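Local coordinates for malonyl CoA-acyl carrier protein transacylase (Synechocystis sp. PCC 6803 substr. Kazusa, PDB 4RR5) that catalyses transfer of the malonyl group from malonyl-CoA to the holo acyl carrier protein, supplying malonyl-ACP for fatty acid biosynthesis, at residues L107-Q112 with Q201-C206; E246-L251 with K273-D278; V15-D20 with E44-D49; N143-L148 with S160-G165; D258-G263 with K282-L287. All coordinates share one frame; numbering follows the deposited sequence.

Overall arrangement
The five contacts lie in the one acyl transferase domain. Contact 4 is nested along the chain inside the loop closed by contact 1, yet their centres are 28 Å apart. Contacts 2 and 5 touch: Met248 SD packs 3.7 Å from Tyr259 OH. Contacts 3 and 5 also meet, through a probable hydrogen bond of 2.6 Å from Leu287 N to Asp20 OD2. Contacts 4 and 5 are on opposite sides of the chain's centre. Ser88 and His188 are the active-site residues by similarity. Contact 4 comes nearest to them, with the Ser160 side chain about 6 Å from that of His188. In contact 1 the Leu203 side chain is about 11 Å from the His188 side chain.

Contact 1. Residues L107-Q112 with Q201-C206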
# COMPACT_ATOMS: atom_id res chain seq x y z
N LEU A 107 11.58 -3.80 -7.01
CA LEU A 107 12.24 -2.69 -6.34
C LEU A 107 12.51 -1.57 -7.34
O LEU A 107 12.31 -0.40 -7.03
CB LEU A 107 13.54 -3.16 -5.67
CG LEU A 107 14.27 -2.11 -4.82
CD1 LEU A 107 13.30 -1.31 -3.95
CD2 LEU A 107 15.30 -2.78 -3.96
N GLN A 108 12.94 -1.93 -8.54
CA GLN A 108 13.18 -0.90 -9.56
C GLN A 108 11.88 -0.15 -9.91
O GLN A 108 11.89 1.08 -10.01
CB GLN A 108 13.81 -1.51 -10.81
CG GLN A 108 14.37 -0.45 -11.79
CD GLN A 108 15.39 0.51 -11.15
OE1 GLN A 108 15.30 1.73 -11.33
NE2 GLN A 108 16.36 -0.03 -10.42
N LEU A 109 10.77 -0.88 -10.04
CA LEU A 109 9.47 -0.24 -10.24
C LEU A 109 9.10 0.69 -9.10
O LEU A 109 8.69 1.83 -9.33
CB LEU A 109 8.38 -1.30 -10.42
CG LEU A 109 8.51 -2.09 -11.72
CD1 LEU A 109 7.58 -3.28 -11.72
CD2 LEU A 109 8.21 -1.15 -12.88
N VAL A 110 9.25 0.21 -7.87
CA VAL A 110 8.90 1.01 -6.71
C VAL A 110 9.76 2.27 -6.64
O VAL A 110 9.26 3.37 -6.36
CB VAL A 110 9.06 0.19 -5.45
CG1 VAL A 110 9.09 1.09 -4.22
CG2 VAL A 110 7.93 -0.84 -5.36
N LYS A 111 11.04 2.11 -6.95
CA LYS A 111 11.98 3.22 -6.93
C LYS A 111 11.54 4.31 -7.89
O LYS A 111 11.53 5.49 -7.54
CB LYS A 111 13.37 2.72 -7.29
CG LYS A 111 14.47 3.75 -7.31
CD LYS A 111 15.78 3.01 -7.64
CE LYS A 111 16.99 3.90 -7.56
NZ LYS A 111 16.99 4.87 -8.67
N GLN A 112 11.16 3.91 -9.10
CA GLN A 112 10.73 4.88 -10.09
C GLN A 112 9.39 5.47 -9.69
O GLN A 112 9.21 6.68 -9.74
CB GLN A 112 10.64 4.24 -11.48
CG GLN A 112 10.18 5.22 -12.56
CD GLN A 112 10.26 4.62 -13.95
OE1 GLN A 112 10.91 3.59 -14.15
NE2 GLN A 112 9.60 5.27 -14.92
N GLN A 201 4.52 3.89 -19.31
CA GLN A 201 5.39 3.47 -20.41
C GLN A 201 6.40 2.43 -19.88
O GLN A 201 6.54 1.35 -20.45
CB GLN A 201 6.10 4.67 -21.05
CG GLN A 201 5.34 5.29 -22.24
CD GLN A 201 5.70 6.75 -22.54
OE1 GLN A 201 6.76 7.24 -22.16
NE2 GLN A 201 4.80 7.45 -23.23
N THR A 202 7.07 2.76 -18.78
CA THR A 202 7.97 1.81 -18.11
C THR A 202 7.28 0.50 -17.71
O THR A 202 7.83 -0.60 -17.91
CB THR A 202 8.59 2.46 -16.85
OG1 THR A 202 9.61 3.40 -17.24
CG2 THR A 202 9.19 1.40 -15.92
N LEU A 203 6.09 0.61 -17.13
CA LEU A 203 5.38 -0.57 -16.62
C LEU A 203 4.96 -1.54 -17.72
O LEU A 203 5.14 -2.75 -17.57
CB LEU A 203 4.15 -0.15 -15.82
CG LEU A 203 4.25 -0.29 -14.29
CD1 LEU A 203 2.94 0.12 -13.60
CD2 LEU A 203 4.64 -1.69 -13.90
N THR A 204 4.41 -1.02 -18.82
CA THR A 204 3.95 -1.90 -19.91
C THR A 204 5.07 -2.73 -20.56
O THR A 204 4.79 -3.81 -21.06
CB THR A 204 3.21 -1.09 -21.03
OG1 THR A 204 3.66 0.26 -21.03
CG2 THR A 204 1.71 -1.11 -20.82
N ALA A 205 6.31 -2.24 -20.52
CA ALA A 205 7.46 -2.95 -21.10
C ALA A 205 7.96 -4.07 -20.21
O ALA A 205 8.92 -4.77 -20.55
CB ALA A 205 8.59 -1.99 -21.39
N CYS A 206 7.33 -4.21 -19.06
CA CYS A 206 7.76 -5.16 -18.07
C CYS A 206 6.88 -6.39 -18.20
O CYS A 206 5.66 -6.27 -18.19
CB CYS A 206 7.68 -4.53 -16.67
SG CYS A 206 8.16 -5.62 -15.32
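Leu109 sets CG anti to its carbonyl carbon (chi1 -68°), whereas Gln112 sets CG anti to its backbone N (chi1 180°), and both side chains then meet helix 193-204. Beyond CG the Gln112 chain is extended, and it meets Thr202 tip to tip. Gln112 NE2 donates a hydrogen bond of 3.0 Å to Thr202 OG1. The acceptor lies close to the amide plane, and the bond is moderately straight at 153°. The other branch of Thr202 is used too: its methyl CG2 sits 3.3 Å from Gln112 OE1. An alanine at Gln112 would probably leave Thr202 OG1 without this donor and open a gap beside the threonine methyl. One turn earlier on helix 103-119 the contact becomes apolar. Leu109 and Leu203 cross at about a right angle, with Leu109 CD2 3.8 Å from Leu203 CD2. Leu109 slides past Thr202 in the opposite direction, and its CD2 comes within 4.1 Å of Thr202 CG2. Past the end of helix 193-204, Cys206 SG lies 4.3 Å from Leu109 CD1. The two leucines are buried, while Gln112 and Thr202 are partly exposed. Tyr92 touches both leucines. It belongs to helix 90-97, which follows the probable nucleophile elbow around Ser88. The contact is helix-to-helix packing in the acyl transferase domain, with buried leucines and one polar bond on its more exposed side.

Contact 2. Residues E246-L251 with K273-D278; sequences ETMVNL and KRTCPD
Met248 lays its terminal methyl across the side chain of Thr275, the two crossing at about a right angle. The contact packs helix 244-254 against the loop between helix 267-273 and strand 280-284. That loop belongs to the beta-alpha-beta unit that starts with strand 258-262. Met248 CE lies 3.6 Å from Thr275 OG1 and 3.8 Å from Thr275 CG2. The methionine chain bends at its last torsion (chi3 -66°), which sets CE against the threonine. Thr275 OG1 also makes a weak hydrogen bond to the backbone O of Leu271, in the preceding helix. The threonine methyl works on two residues of the helix. Thr275 CG2 is 4.0 Å from Met248 CB and 4.1 Å from Val249 CG2. Val249 crosses it at about a right angle as well. Met248 also touches strand 258-262, so it links loop and sheet. Val249 and Thr275 are partly exposed. Cys276 is buried and meets the backbone of the helix. Its SG sits 3.9 Å from Val249 CA and 3.6 Å from the carbonyl O of Met248.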
# COMPACT_ATOMS: atom_id res chain seq x y z
N GLU A 246 -13.65 -2.50 0.04
CA GLU A 246 -14.15 -3.57 -0.81
C GLU A 246 -13.17 -4.72 -0.90
O GLU A 246 -13.55 -5.86 -1.20
CB GLU A 246 -14.44 -3.05 -2.23
CG GLU A 246 -15.62 -2.10 -2.34
CD GLU A 246 -15.70 -1.45 -3.71
OE1 GLU A 246 -15.03 -0.42 -3.92
OE2 GLU A 246 -16.42 -1.96 -4.59
N THR A 247 -11.90 -4.44 -0.65
CA THR A 247 -10.91 -5.50 -0.72
C THR A 247 -11.16 -6.48 0.41
O THR A 247 -11.20 -7.70 0.20
CB THR A 247 -9.49 -4.94 -0.66
OG1 THR A 247 -9.25 -4.17 -1.85
CG2 THR A 247 -8.49 -6.06 -0.58
N MET A 248 -11.38 -5.93 1.60
CA MET A 248 -11.63 -6.73 2.80
C MET A 248 -12.94 -7.52 2.73
O MET A 248 -12.99 -8.69 3.13
CB MET A 248 -11.60 -5.82 4.03
CG MET A 248 -10.23 -5.25 4.28
SD MET A 248 -10.15 -4.11 5.65
CE MET A 248 -11.17 -2.77 5.01
N VAL A 249 -13.99 -6.88 2.23
CA VAL A 249 -15.28 -7.54 2.07
C VAL A 249 -15.17 -8.71 1.09
O VAL A 249 -15.73 -9.79 1.35
CB VAL A 249 -16.36 -6.57 1.57
CG1 VAL A 249 -17.70 -7.28 1.47
CG2 VAL A 249 -16.46 -5.36 2.49
N ASN A 250 -14.46 -8.49 -0.02
CA ASN A 250 -14.26 -9.53 -1.03
C ASN A 250 -13.52 -10.72 -0.47
O ASN A 250 -13.80 -11.87 -0.82
CB ASN A 250 -13.49 -8.99 -2.22
CG ASN A 250 -14.32 -8.05 -3.06
OD1 ASN A 250 -15.39 -7.60 -2.64
ND2 ASN A 250 -13.84 -7.74 -4.26
N LEU A 251 -12.56 -10.43 0.40
CA LEU A 251 -11.77 -11.44 1.06
C LEU A 251 -12.66 -12.31 1.91
O LEU A 251 -12.76 -13.52 1.68
CB LEU A 251 -10.68 -10.81 1.93
CG LEU A 251 -9.46 -10.26 1.19
CD1 LEU A 251 -8.45 -9.73 2.20
CD2 LEU A 251 -8.86 -11.35 0.32
N LYS A 273 -10.78 -4.48 11.48
CA LYS A 273 -11.57 -4.60 12.69
C LYS A 273 -12.98 -4.10 12.44
O LYS A 273 -13.96 -4.83 12.59
CB LYS A 273 -10.92 -3.82 13.84
CG LYS A 273 -9.78 -4.55 14.53
CD LYS A 273 -9.35 -3.81 15.79
CE LYS A 273 -8.14 -4.49 16.43
NZ LYS A 273 -7.85 -3.90 17.76
N ARG A 274 -13.05 -2.84 12.01
CA ARG A 274 -14.32 -2.16 11.80
C ARG A 274 -14.90 -2.37 10.41
O ARG A 274 -15.65 -1.52 9.93
CB ARG A 274 -14.14 -0.67 12.08
CG ARG A 274 -13.52 -0.40 13.44
CD ARG A 274 -13.06 1.04 13.61
NE ARG A 274 -12.52 1.23 14.95
CZ ARG A 274 -13.21 1.71 15.98
NH1 ARG A 274 -14.48 2.08 15.81
NH2 ARG A 274 -12.64 1.83 17.17
N THR A 275 -14.56 -3.49 9.75
CA THR A 275 -15.11 -3.80 8.43
C THR A 275 -15.53 -5.25 8.29
O THR A 275 -16.65 -5.54 7.84
CB THR A 275 -14.12 -3.47 7.30
OG1 THR A 275 -13.93 -2.05 7.22
CG2 THR A 275 -14.64 -3.99 5.95
N CYS A 276 -14.63 -6.16 8.64
CA CYS A 276 -14.96 -7.59 8.73
C CYS A 276 -14.43 -8.14 10.04
O CYS A 276 -13.38 -8.78 10.07
CB CYS A 276 -14.38 -8.36 7.54
SG CYS A 276 -14.91 -7.72 5.96
N PRO A 277 -15.17 -7.89 11.14
CA PRO A 277 -14.69 -8.13 12.50
C PRO A 277 -14.74 -9.61 12.92
O PRO A 277 -14.32 -9.94 14.03
CB PRO A 277 -15.64 -7.28 13.36
CG PRO A 277 -16.92 -7.28 12.58
CD PRO A 277 -16.58 -7.46 11.11
N ASP A 278 -15.25 -10.47 12.03
CA ASP A 278 -15.25 -11.90 12.29
C ASP A 278 -14.01 -12.57 11.68
O ASP A 278 -13.86 -13.80 11.72
CB ASP A 278 -16.53 -12.56 11.74
CG ASP A 278 -16.74 -12.31 10.24
OD1 ASP A 278 -16.40 -11.20 9.76
OD2 ASP A 278 -17.27 -13.23 9.56

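Contact 3. Residues V15-D20 with E44-D49; sequences VGMGVD and EKCQGD
Gly16 and Cys46 form the tight centre of this contact. Gly16 N donates to Cys46 O over 2.7 Å, in a nearly straight bond (171°). The same oxygen also receives a CA-H...O contact from Val15 CA at 3.5 Å. Thus Cys46 O, near the end of helix 42-46, is held by two neighbouring residues of the loop. Gly16 has a positive phi, and a CB there would be jammed against the carbonyl O of Val15. Cys46 is buried beside Met17. With CG between backbone N and carbonyl carbon (chi1 70°), Met17 brings CG to 3.8 Å from Cys46 SG. Beyond CG the methionine chain is extended and runs past the sulfur, with Met17 CE 3.7 Å from Cys46 SG. The backbone joins in as well, with Met17 O 3.5 Å from Cys46 CB.

The outer side is more exposed and held by van der Waals contact alone. Val15 CG2 approaches Gly48 O at 3.5 Å. At the other end Val19 and Gln47 cross at about a right angle, with Val19 CG2 3.5 Å from Gln47 CG. This is contact with the aliphatic part of the glutamine. The amide is more distant, with Gln47 NE2 4.0 Å from Val19 CG1.

Helix 56-76 covers the inner side: Met17 packs on Cys62, Leu63 and Ile66, and Cys46 on Ile66. The contact therefore ties the loop between strand 3-7 and helix 25-38 to the end of helix 42-46, and sets both against helix 56-76.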
# COMPACT_ATOMS: atom_id res chain seq x y z
N VAL A 15 10.32 4.32 12.59
CA VAL A 15 11.76 4.26 12.73
C VAL A 15 12.13 2.92 13.37
O VAL A 15 11.50 2.49 14.32
CB VAL A 15 12.30 5.45 13.58
CG1 VAL A 15 13.77 5.23 14.00
CG2 VAL A 15 12.15 6.77 12.82
N GLY A 16 13.13 2.25 12.81
CA GLY A 16 13.56 0.99 13.35
C GLY A 16 12.90 -0.19 12.68
O GLY A 16 13.29 -1.33 12.93
N MET A 17 11.91 0.06 11.84
CA MET A 17 11.24 -1.04 11.16
C MET A 17 12.24 -1.86 10.35
O MET A 17 13.20 -1.31 9.79
CB MET A 17 10.11 -0.53 10.25
CG MET A 17 10.58 0.21 9.01
SD MET A 17 9.21 0.92 8.09
CE MET A 17 10.02 1.24 6.52
N GLY A 18 12.05 -3.17 10.34
CA GLY A 18 12.87 -4.06 9.55
C GLY A 18 14.23 -4.35 10.15
O GLY A 18 14.89 -5.31 9.74
N VAL A 19 14.66 -3.56 11.13
CA VAL A 19 16.04 -3.64 11.57
C VAL A 19 16.32 -4.93 12.33
O VAL A 19 17.39 -5.52 12.17
CB VAL A 19 16.44 -2.46 12.42
CG1 VAL A 19 17.86 -2.61 12.86
CG2 VAL A 19 16.28 -1.20 11.62
N ASP A 20 15.35 -5.42 13.09
CA ASP A 20 15.54 -6.69 13.79
C ASP A 20 15.57 -7.88 12.84
O ASP A 20 15.96 -8.97 13.25
CB ASP A 20 14.44 -6.92 14.82
CG ASP A 20 13.08 -7.00 14.18
OD1 ASP A 20 12.82 -6.20 13.27
OD2 ASP A 20 12.28 -7.88 14.56
N GLU A 44 19.99 1.37 6.97
CA GLU A 44 20.46 2.66 7.46
C GLU A 44 19.35 3.68 7.45
O GLU A 44 19.14 4.39 8.43
CB GLU A 44 21.65 3.16 6.63
CG GLU A 44 22.96 2.34 6.79
CD GLU A 44 23.66 2.55 8.15
OE1 GLU A 44 23.72 3.70 8.62
OE2 GLU A 44 24.15 1.56 8.73
N LYS A 45 18.60 3.74 6.35
CA LYS A 45 17.55 4.74 6.18
C LYS A 45 16.38 4.53 7.15
O LYS A 45 15.75 5.49 7.57
CB LYS A 45 17.07 4.72 4.73
CG LYS A 45 16.05 5.81 4.35
CD LYS A 45 16.58 7.22 4.56
CE LYS A 45 17.90 7.46 3.83
NZ LYS A 45 17.80 7.28 2.34
N CYS A 46 16.10 3.29 7.51
CA CYS A 46 15.01 3.01 8.45
C CYS A 46 15.37 3.41 9.89
O CYS A 46 14.51 3.44 10.77
CB CYS A 46 14.64 1.52 8.41
SG CYS A 46 13.67 1.02 6.96
N GLN A 47 16.64 3.69 10.12
CA GLN A 47 17.09 4.04 11.45
C GLN A 47 17.39 5.52 11.55
O GLN A 47 17.99 5.99 12.52
CB GLN A 47 18.32 3.25 11.83
CG GLN A 47 18.05 1.81 12.06
CD GLN A 47 19.29 1.10 12.50
OE1 GLN A 47 20.13 0.73 11.67
NE2 GLN A 47 19.45 0.94 13.80
N GLY A 48 16.99 6.25 10.51
CA GLY A 48 17.25 7.67 10.44
C GLY A 48 16.15 8.52 11.04
O GLY A 48 15.29 8.05 11.77
N ASP A 49 16.20 9.80 10.72
CA ASP A 49 15.20 10.74 11.15
C ASP A 49 13.80 10.33 10.71
O ASP A 49 13.61 9.84 9.59
CB ASP A 49 15.55 12.12 10.60
CG ASP A 49 14.81 13.21 11.31
OD1 ASP A 49 13.63 13.45 10.95
OD2 ASP A 49 15.40 13.81 12.23

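Contact 4. Residues N143-L148 with S160-G165; sequences NTEVVL and SGTVAG
Glu145, just before strand 146-153, meets Thr162 just outside a beta hairpin. The hairpin is made by antiparallel strands 146-153 and 156-161, and belongs to the smaller, probably ferredoxin-like subdomain seen in FabD relatives. Glu145 O accepts a hydrogen bond of 3.0 Å from Thr162 N. Glu145 CB packs 3.3 Å from Thr162 OG1. Thr162 is the N-cap of helix 163-171, and its OG1 accepts from Gly165 N at 3.0 Å. An alanine at Thr162 would probably leave Gly165 N without its capping acceptor and thin the packing on Glu145 CB. Val146 follows, in a non-hydrogen-bonded pair with Gly161. A CB on Gly161 would clash with Glu145 O. Val146 CG2, anti to its own carbonyl carbon, presses tightly on the first turn of the helix, 3.2 Å from Gly165 C. Val147 then forms the hydrogen-bonded pair with Ser160. Val147 N donates to Ser160 O, and Ser160 N donates back to Val147 O, both at 2.8 Å. The two side chains share one face of the sheet. There Ser160 OG is hydrogen-bonded to the backbone O of Phe187, the residue before His188, which is catalytic by similarity.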
# COMPACT_ATOMS: atom_id res chain seq x y z
N ASN A 143 -17.23 18.15 -7.83
CA ASN A 143 -16.00 18.76 -7.35
C ASN A 143 -14.81 18.38 -8.22
O ASN A 143 -14.31 17.26 -8.19
CB ASN A 143 -15.73 18.39 -5.89
CG ASN A 143 -15.20 19.57 -5.09
OD1 ASN A 143 -14.19 20.18 -5.46
ND2 ASN A 143 -15.88 19.91 -4.00
N THR A 144 -14.38 19.36 -9.01
CA THR A 144 -13.31 19.18 -9.99
C THR A 144 -11.95 19.18 -9.32
O THR A 144 -10.96 18.75 -9.91
CB THR A 144 -13.35 20.31 -11.06
OG1 THR A 144 -13.31 21.59 -10.42
CG2 THR A 144 -14.62 20.21 -11.91
N GLU A 145 -11.88 19.67 -8.09
CA GLU A 145 -10.57 19.84 -7.46
C GLU A 145 -10.31 18.82 -6.35
O GLU A 145 -9.18 18.71 -5.87
CB GLU A 145 -10.39 21.26 -6.90
CG GLU A 145 -10.84 22.45 -7.79
CD GLU A 145 -10.45 22.35 -9.27
OE1 GLU A 145 -9.26 22.11 -9.59
OE2 GLU A 145 -11.36 22.55 -10.12
N VAL A 146 -11.35 18.07 -5.94
CA VAL A 146 -11.21 17.06 -4.89
C VAL A 146 -11.90 15.73 -5.22
O VAL A 146 -13.07 15.70 -5.61
CB VAL A 146 -11.74 17.57 -3.53
CG1 VAL A 146 -11.62 16.50 -2.46
CG2 VAL A 146 -10.99 18.79 -3.09
N VAL A 147 -11.18 14.63 -5.05
CA VAL A 147 -11.70 13.29 -5.34
C VAL A 147 -11.44 12.33 -4.16
O VAL A 147 -10.66 12.63 -3.25
CB VAL A 147 -11.07 12.72 -6.63
CG1 VAL A 147 -9.69 12.14 -6.35
CG2 VAL A 147 -11.99 11.68 -7.27
N LEU A 148 -12.12 11.19 -4.17
CA LEU A 148 -11.89 10.17 -3.16
C LEU A 148 -10.74 9.27 -3.61
O LEU A 148 -10.77 8.69 -4.70
CB LEU A 148 -13.16 9.37 -2.90
CG LEU A 148 -13.17 8.60 -1.58
CD1 LEU A 148 -14.50 8.72 -0.88
CD2 LEU A 148 -12.86 7.14 -1.83
N SER A 160 -8.40 13.56 -1.95
CA SER A 160 -7.18 14.00 -2.62
C SER A 160 -7.48 15.15 -3.56
O SER A 160 -8.56 15.20 -4.16
CB SER A 160 -6.54 12.83 -3.39
OG SER A 160 -5.32 13.20 -4.00
N GLY A 161 -6.54 16.08 -3.70
CA GLY A 161 -6.73 17.16 -4.65
C GLY A 161 -5.98 18.43 -4.32
O GLY A 161 -4.94 18.41 -3.66
N THR A 162 -6.52 19.55 -4.81
CA THR A 162 -5.90 20.85 -4.59
C THR A 162 -5.90 21.18 -3.11
O THR A 162 -6.77 20.71 -2.36
CB THR A 162 -6.63 21.97 -5.39
OG1 THR A 162 -7.97 22.13 -4.90
CG2 THR A 162 -6.67 21.63 -6.87
N VAL A 163 -4.91 21.97 -2.67
CA VAL A 163 -4.84 22.38 -1.27
C VAL A 163 -6.11 23.11 -0.84
O VAL A 163 -6.75 22.73 0.16
CB VAL A 163 -3.63 23.30 -1.00
CG1 VAL A 163 -3.69 23.84 0.43
CG2 VAL A 163 -2.31 22.56 -1.25
N ALA A 164 -6.47 24.13 -1.61
CA ALA A 164 -7.68 24.90 -1.38
C ALA A 164 -8.92 24.00 -1.26
O ALA A 164 -9.67 24.10 -0.29
CB ALA A 164 -7.87 25.93 -2.48
N GLY A 165 -9.11 23.12 -2.25
CA GLY A 165 -10.27 22.24 -2.28
C GLY A 165 -10.40 21.25 -1.13
O GLY A 165 -11.51 20.98 -0.65

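Contact 5. Residues D258-G263 with K282-L287; sequences DYWEVG and KNIGQL
Glu261 and its neighbours carry the backbone bonds between two parallel strands. Lys282 N donates to Tyr259 O at 3.2 Å. Glu261 N donates to Lys282 O, and Ile284 N donates to Glu261 O, both at 2.8 Å. Further on, Gly263 N donates to Ile284 O at 3.0 Å. This last bond is bent (132°), with its donor well above the carbonyl plane.

Apolar and CH-pi packing occurs on the face bearing Trp260, Lys282 and Ile284. The aliphatic part of Lys282 lies beside the indole, pointing the same way. Lys282 CD makes a CH-pi contact 3.5 Å from the centroid of the five-membered ring of Trp260, over its face. Lys282 CG is tight against Trp260 NE1, at 3.1 Å. Ile284 CD1 approaches the indole obliquely, 3.5 Å from Trp260 CE3. Trp5 and Phe79 add further ring contacts to Trp260.

Polar groups occupy the face bearing Glu261 and Asn283. Their carboxylate and amide planes are turned 63° apart. Glu261 OE1 and Asn283 ND2 are 2.8 Å apart, but the angle is too poor for a hydrogen bond. Both groups are bonded instead to the start of helix 267-273. Glu261 OE1 accepts from Thr269 N and OE2 from Leu268 N, so each carboxylate oxygen has its own N-H. Asn283 ND2 donates to Thr269 OG1.

The strands belong to a beta-alpha-beta crossover: strand 258-262, helix 267-273 and strand 280-284 form it at one edge of the parallel sheet in the acyl transferase domain.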
# COMPACT_ATOMS: atom_id res chain seq x y z
N ASP A 258 -8.73 -15.89 7.77
CA ASP A 258 -7.67 -15.18 8.48
C ASP A 258 -7.02 -14.13 7.61
O ASP A 258 -6.93 -14.27 6.38
CB ASP A 258 -6.60 -16.14 8.97
CG ASP A 258 -7.15 -17.23 9.85
OD1 ASP A 258 -7.63 -18.24 9.30
OD2 ASP A 258 -7.11 -17.08 11.09
N TYR A 259 -6.50 -13.11 8.27
CA TYR A 259 -6.07 -11.87 7.65
C TYR A 259 -4.78 -11.42 8.31
O TYR A 259 -4.78 -11.02 9.48
CB TYR A 259 -7.19 -10.85 7.82
CG TYR A 259 -7.01 -9.44 7.29
CD1 TYR A 259 -7.45 -9.10 6.02
CD2 TYR A 259 -6.52 -8.42 8.11
CE1 TYR A 259 -7.36 -7.81 5.55
CE2 TYR A 259 -6.42 -7.12 7.64
CZ TYR A 259 -6.85 -6.82 6.37
OH TYR A 259 -6.77 -5.55 5.89
N TRP A 260 -3.67 -11.52 7.59
CA TRP A 260 -2.35 -11.22 8.16
C TRP A 260 -1.75 -9.98 7.53
O TRP A 260 -1.49 -9.96 6.33
CB TRP A 260 -1.38 -12.39 7.96
CG TRP A 260 -1.75 -13.64 8.68
CD1 TRP A 260 -2.88 -13.88 9.41
CD2 TRP A 260 -0.98 -14.85 8.73
NE1 TRP A 260 -2.87 -15.16 9.91
CE2 TRP A 260 -1.71 -15.77 9.51
CE3 TRP A 260 0.25 -15.23 8.20
CZ2 TRP A 260 -1.24 -17.06 9.77
CZ3 TRP A 260 0.72 -16.50 8.46
CH2 TRP A 260 -0.03 -17.41 9.23
N GLU A 261 -1.53 -8.96 8.35
CA GLU A 261 -0.86 -7.77 7.90
C GLU A 261 0.62 -8.03 7.94
O GLU A 261 1.20 -8.16 9.01
CB GLU A 261 -1.22 -6.56 8.75
CG GLU A 261 -0.87 -5.24 8.08
CD GLU A 261 -1.30 -4.05 8.92
OE1 GLU A 261 -2.00 -4.25 9.94
OE2 GLU A 261 -0.93 -2.91 8.55
N VAL A 262 1.24 -8.11 6.77
CA VAL A 262 2.65 -8.43 6.64
C VAL A 262 3.42 -7.14 6.39
O VAL A 262 3.57 -6.70 5.25
CB VAL A 262 2.87 -9.44 5.51
CG1 VAL A 262 4.33 -9.80 5.37
CG2 VAL A 262 2.02 -10.69 5.76
N GLY A 263 3.88 -6.52 7.48
CA GLY A 263 4.57 -5.25 7.42
C GLY A 263 4.46 -4.54 8.75
O GLY A 263 3.82 -5.04 9.67
N LYS A 282 -3.58 -11.18 12.39
CA LYS A 282 -2.22 -11.11 12.91
C LYS A 282 -1.44 -9.96 12.27
O LYS A 282 -1.68 -9.59 11.12
CB LYS A 282 -1.45 -12.41 12.71
CG LYS A 282 -2.29 -13.64 12.55
CD LYS A 282 -1.42 -14.90 12.66
CE LYS A 282 -1.09 -15.24 14.10
NZ LYS A 282 -2.32 -15.58 14.88
N ASN A 283 -0.52 -9.40 13.05
CA ASN A 283 0.40 -8.39 12.56
C ASN A 283 1.82 -8.92 12.55
O ASN A 283 2.45 -9.06 13.61
CB ASN A 283 0.29 -7.14 13.41
CG ASN A 283 -1.05 -6.51 13.31
OD1 ASN A 283 -1.89 -6.64 14.21
ND2 ASN A 283 -1.30 -5.85 12.18
N ILE A 284 2.32 -9.21 11.36
CA ILE A 284 3.67 -9.74 11.20
C ILE A 284 4.63 -8.72 10.59
O ILE A 284 4.78 -8.63 9.36
CB ILE A 284 3.63 -10.99 10.33
CG1 ILE A 284 2.63 -11.98 10.93
CG2 ILE A 284 5.02 -11.61 10.22
CD1 ILE A 284 1.68 -12.56 9.94
N GLY A 285 5.29 -7.95 11.45
CA GLY A 285 6.21 -6.92 11.02
C GLY A 285 7.50 -6.88 11.82
O GLY A 285 8.33 -5.99 11.65
N GLN A 286 7.65 -7.85 12.71
CA GLN A 286 8.86 -7.99 13.52
C GLN A 286 9.20 -9.44 13.68
O GLN A 286 8.31 -10.30 13.64
CB GLN A 286 8.71 -7.37 14.91
CG GLN A 286 8.74 -5.88 14.92
CD GLN A 286 8.40 -5.32 16.27
OE1 GLN A 286 7.90 -6.05 17.14
NE2 GLN A 286 8.69 -4.03 16.48
N LEU A 287 10.48 -9.70 13.87
CA LEU A 287 10.98 -11.03 14.19
C LEU A 287 10.18 -11.68 15.33
O LEU A 287 9.84 -12.86 15.26
CB LEU A 287 12.47 -10.95 14.55
CG LEU A 287 13.26 -12.23 14.28
CD1 LEU A 287 12.99 -12.69 12.85
CD2 LEU A 287 14.73 -11.99 14.52